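Local atomic coordinates of lipoate-protein ligase 1 (Plasmodium falciparum, PDB entry 5T8U), a protein that belongs to the lipoate-protein ligase family, with a catalytic domain of the lipoyl protein ligase A/B type followed by a smaller C-terminal domain. Residues Y262-L265 with D269-Y272. Numbering follows the deposited sequence.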
ATOM      1  N   TYR A 262      -7.794   6.159 -12.990  0.93 74.86           N
ATOM      2  CA  TYR A 262      -8.585   4.967 -13.280  0.93 73.64           C
ATOM      3  C   TYR A 262      -8.131   4.307 -14.574  0.93 74.18           C
ATOM      4  O   TYR A 262      -7.947   3.085 -14.633  0.93 73.03           O
ATOM      5  CB  TYR A 262     -10.066   5.341 -13.351  0.93 73.65           C
ATOM      6  CG  TYR A 262     -10.997   4.166 -13.549  0.93 74.53           C
ATOM      7  CD1 TYR A 262     -11.392   3.380 -12.475  0.93 73.14           C
ATOM      8  CD2 TYR A 262     -11.491   3.850 -14.808  0.93 78.31           C
ATOM      9  CE1 TYR A 262     -12.247   2.308 -12.650  0.93 74.05           C
ATOM     10  CE2 TYR A 262     -12.346   2.782 -14.993  0.93 79.46           C
ATOM     11  CZ  TYR A 262     -12.721   2.014 -13.911  0.93 77.37           C
ATOM     12  OH  TYR A 262     -13.572   0.948 -14.092  0.93 78.02           O
ATOM     13  N   ASN A 263      -7.942   5.102 -15.630  0.92 77.03           N
ATOM     14  CA  ASN A 263      -7.519   4.544 -16.909  0.92 79.24           C
ATOM     15  C   ASN A 263      -6.126   3.936 -16.810  0.92 78.34           C
ATOM     16  O   ASN A 263      -5.863   2.870 -17.377  0.92 80.47           O
ATOM     17  CB  ASN A 263      -7.562   5.624 -17.989  0.92 81.80           C
ATOM     18  CG  ASN A 263      -8.962   6.157 -18.222  0.92 82.40           C
ATOM     19  OD1 ASN A 263      -9.941   5.414 -18.148  0.92 81.52           O
ATOM     20  ND2 ASN A 263      -9.065   7.451 -18.502  0.92 83.89           N
ATOM     21  N   LEU A 264      -5.216   4.600 -16.092  0.88 74.92           N
ATOM     22  CA  LEU A 264      -3.878   4.048 -15.905  0.88 74.89           C
ATOM     23  C   LEU A 264      -3.938   2.696 -15.205  0.88 75.85           C
ATOM     24  O   LEU A 264      -3.328   1.720 -15.655  0.88 77.01           O
ATOM     25  CB  LEU A 264      -3.015   5.031 -15.110  0.88 74.71           C
ATOM     26  CG  LEU A 264      -1.707   4.487 -14.526  0.88 75.12           C
ATOM     27  CD1 LEU A 264      -0.836   3.872 -15.611  0.88 79.20           C
ATOM     28  CD2 LEU A 264      -0.952   5.588 -13.799  0.88 73.37           C
ATOM     29  N   LEU A 265      -4.675   2.621 -14.094  0.88 75.39           N
ATOM     30  CA  LEU A 265      -4.778   1.371 -13.351  0.88 74.02           C
ATOM     31  C   LEU A 265      -5.465   0.289 -14.173  0.88 77.56           C
ATOM     32  O   LEU A 265      -5.156  -0.898 -14.017  0.88 76.83           O
ATOM     33  CB  LEU A 265      -5.527   1.611 -12.040  0.88 70.39           C
ATOM     34  CG  LEU A 265      -4.902   2.672 -11.131  0.88 68.79           C
ATOM     35  CD1 LEU A 265      -5.869   3.079 -10.034  0.88 66.63           C
ATOM     36  CD2 LEU A 265      -3.598   2.170 -10.536  0.88 68.72           C
ATOM     37  N   ASP A 269      -0.345  -1.952 -19.979  0.98110.74           N
ATOM     38  CA  ASP A 269       1.088  -1.712 -19.845  0.98110.01           C
ATOM     39  C   ASP A 269       1.492  -1.401 -18.410  0.98102.83           C
ATOM     40  O   ASP A 269       2.651  -1.627 -18.044  0.98103.98           O
ATOM     41  CB  ASP A 269       1.521  -0.564 -20.761  0.98113.36           C
ATOM     42  CG  ASP A 269       1.703  -1.001 -22.203  0.98118.50           C
ATOM     43  OD1 ASP A 269       1.288  -2.126 -22.545  0.98119.87           O
ATOM     44  OD2 ASP A 269       2.271  -0.218 -22.994  0.98121.29           O
ATOM     45  N   TRP A 270       0.573  -0.889 -17.591  0.89 91.60           N
ATOM     46  CA  TRP A 270       0.908  -0.565 -16.208  0.89 84.74           C
ATOM     47  C   TRP A 270       0.860  -1.802 -15.320  0.89 84.85           C
ATOM     48  O   TRP A 270       1.819  -2.094 -14.597  0.89 82.01           O
ATOM     49  CB  TRP A 270      -0.038   0.513 -15.678  0.89 80.84           C
ATOM     50  CG  TRP A 270       0.006   0.665 -14.186  0.89 74.47           C
ATOM     51  CD1 TRP A 270      -0.935   0.241 -13.292  0.89 69.81           C
ATOM     52  CD2 TRP A 270       1.047   1.278 -13.413  0.89 71.75           C
ATOM     53  NE1 TRP A 270      -0.546   0.555 -12.012  0.89 66.75           N
ATOM     54  CE2 TRP A 270       0.667   1.191 -12.059  0.89 67.73           C
ATOM     55  CE3 TRP A 270       2.261   1.891 -13.735  0.89 71.75           C
ATOM     56  CZ2 TRP A 270       1.458   1.695 -11.027  0.89 66.35           C
ATOM     57  CZ3 TRP A 270       3.045   2.391 -12.709  0.89 69.81           C
ATOM     58  CH2 TRP A 270       2.641   2.290 -11.373  0.89 67.31           C
ATOM     59  N   CYS A 271      -0.252  -2.538 -15.355  1.00 90.78           N
ATOM     60  CA  CYS A 271      -0.376  -3.736 -14.530  1.00 92.72           C
ATOM     61  C   CYS A 271       0.663  -4.776 -14.926  1.00 97.55           C
ATOM     62  O   CYS A 271       1.473  -5.215 -14.100  1.00 93.13           O
ATOM     63  CB  CYS A 271      -1.788  -4.310 -14.653  1.00 92.92           C
ATOM     64  SG  CYS A 271      -3.088  -3.203 -14.066  1.00 90.21           S
ATOM     65  N   TYR A 272       0.656  -5.180 -16.196  1.00111.41           N
ATOM     66  CA  TYR A 272       1.607  -6.172 -16.678  1.00118.12           C
ATOM     67  C   TYR A 272       3.012  -5.607 -16.827  1.00118.75           C
ATOM     68  O   TYR A 272       3.956  -6.380 -17.021  1.00121.20           O
ATOM     69  CB  TYR A 272       1.122  -6.744 -18.012  1.00123.02           C
ATOM     70  CG  TYR A 272      -0.171  -7.522 -17.898  1.00124.89           C
ATOM     71  CD1 TYR A 272      -0.188  -8.903 -18.043  1.00126.90           C
ATOM     72  CD2 TYR A 272      -1.373  -6.877 -17.634  1.00124.03           C
ATOM     73  CE1 TYR A 272      -1.367  -9.619 -17.936  1.00127.65           C
ATOM     74  CE2 TYR A 272      -2.555  -7.583 -17.523  1.00124.17           C
ATOM     75  CZ  TYR A 272      -2.547  -8.953 -17.675  1.00126.15           C
ATOM     76  OH  TYR A 272      -3.723  -9.659 -17.566  1.00126.30           O
TER
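Leu264 lies over one face of the Trp270 indole, its CG 4.2 Å above the ring plane and displaced toward the rim. Its CD1 does the closest touching, reaching Trp270 CB at 3.5 Å and Trp270 CG at 3.6 Å, where the ring joins its stem. Trp270 CG stands anti to the backbone N (chi1 166°), which swings the indole against Leu264 CD1 and alongside Leu265. The backbone carbonyl of Leu264 also packs here, its O 3.5 Å from Trp270 CB. Leu265 approaches the indole obliquely, with CD2 3.8 Å from Trp270 NE1. Arg91 holds segment 269-272 twice, its main-chain O at Trp270 NE1 and its NH2 at Cys271 O. Cys271 SG comes within 3.1 Å of Leu265 O, a close sulfur-to-carbonyl approach not counted as a hydrogen bond. Helix 256-266 and the short helix 268-271, separated by Asp267, thus pack through apolar side chains, while Leu265 also packs on Leu26 and Ser27 of helix 22-34 and on Phe93. Arg91 and Phe93 flank Arg92 of the lipoic acid pocket, but the Leu265 side chain stays about 11 Å from the ligand. No hydrogen bond links the segments; the main-chain O of Arg91 takes up the indole N-H, so the tryptophan can be partly buried without leaving it unpaired.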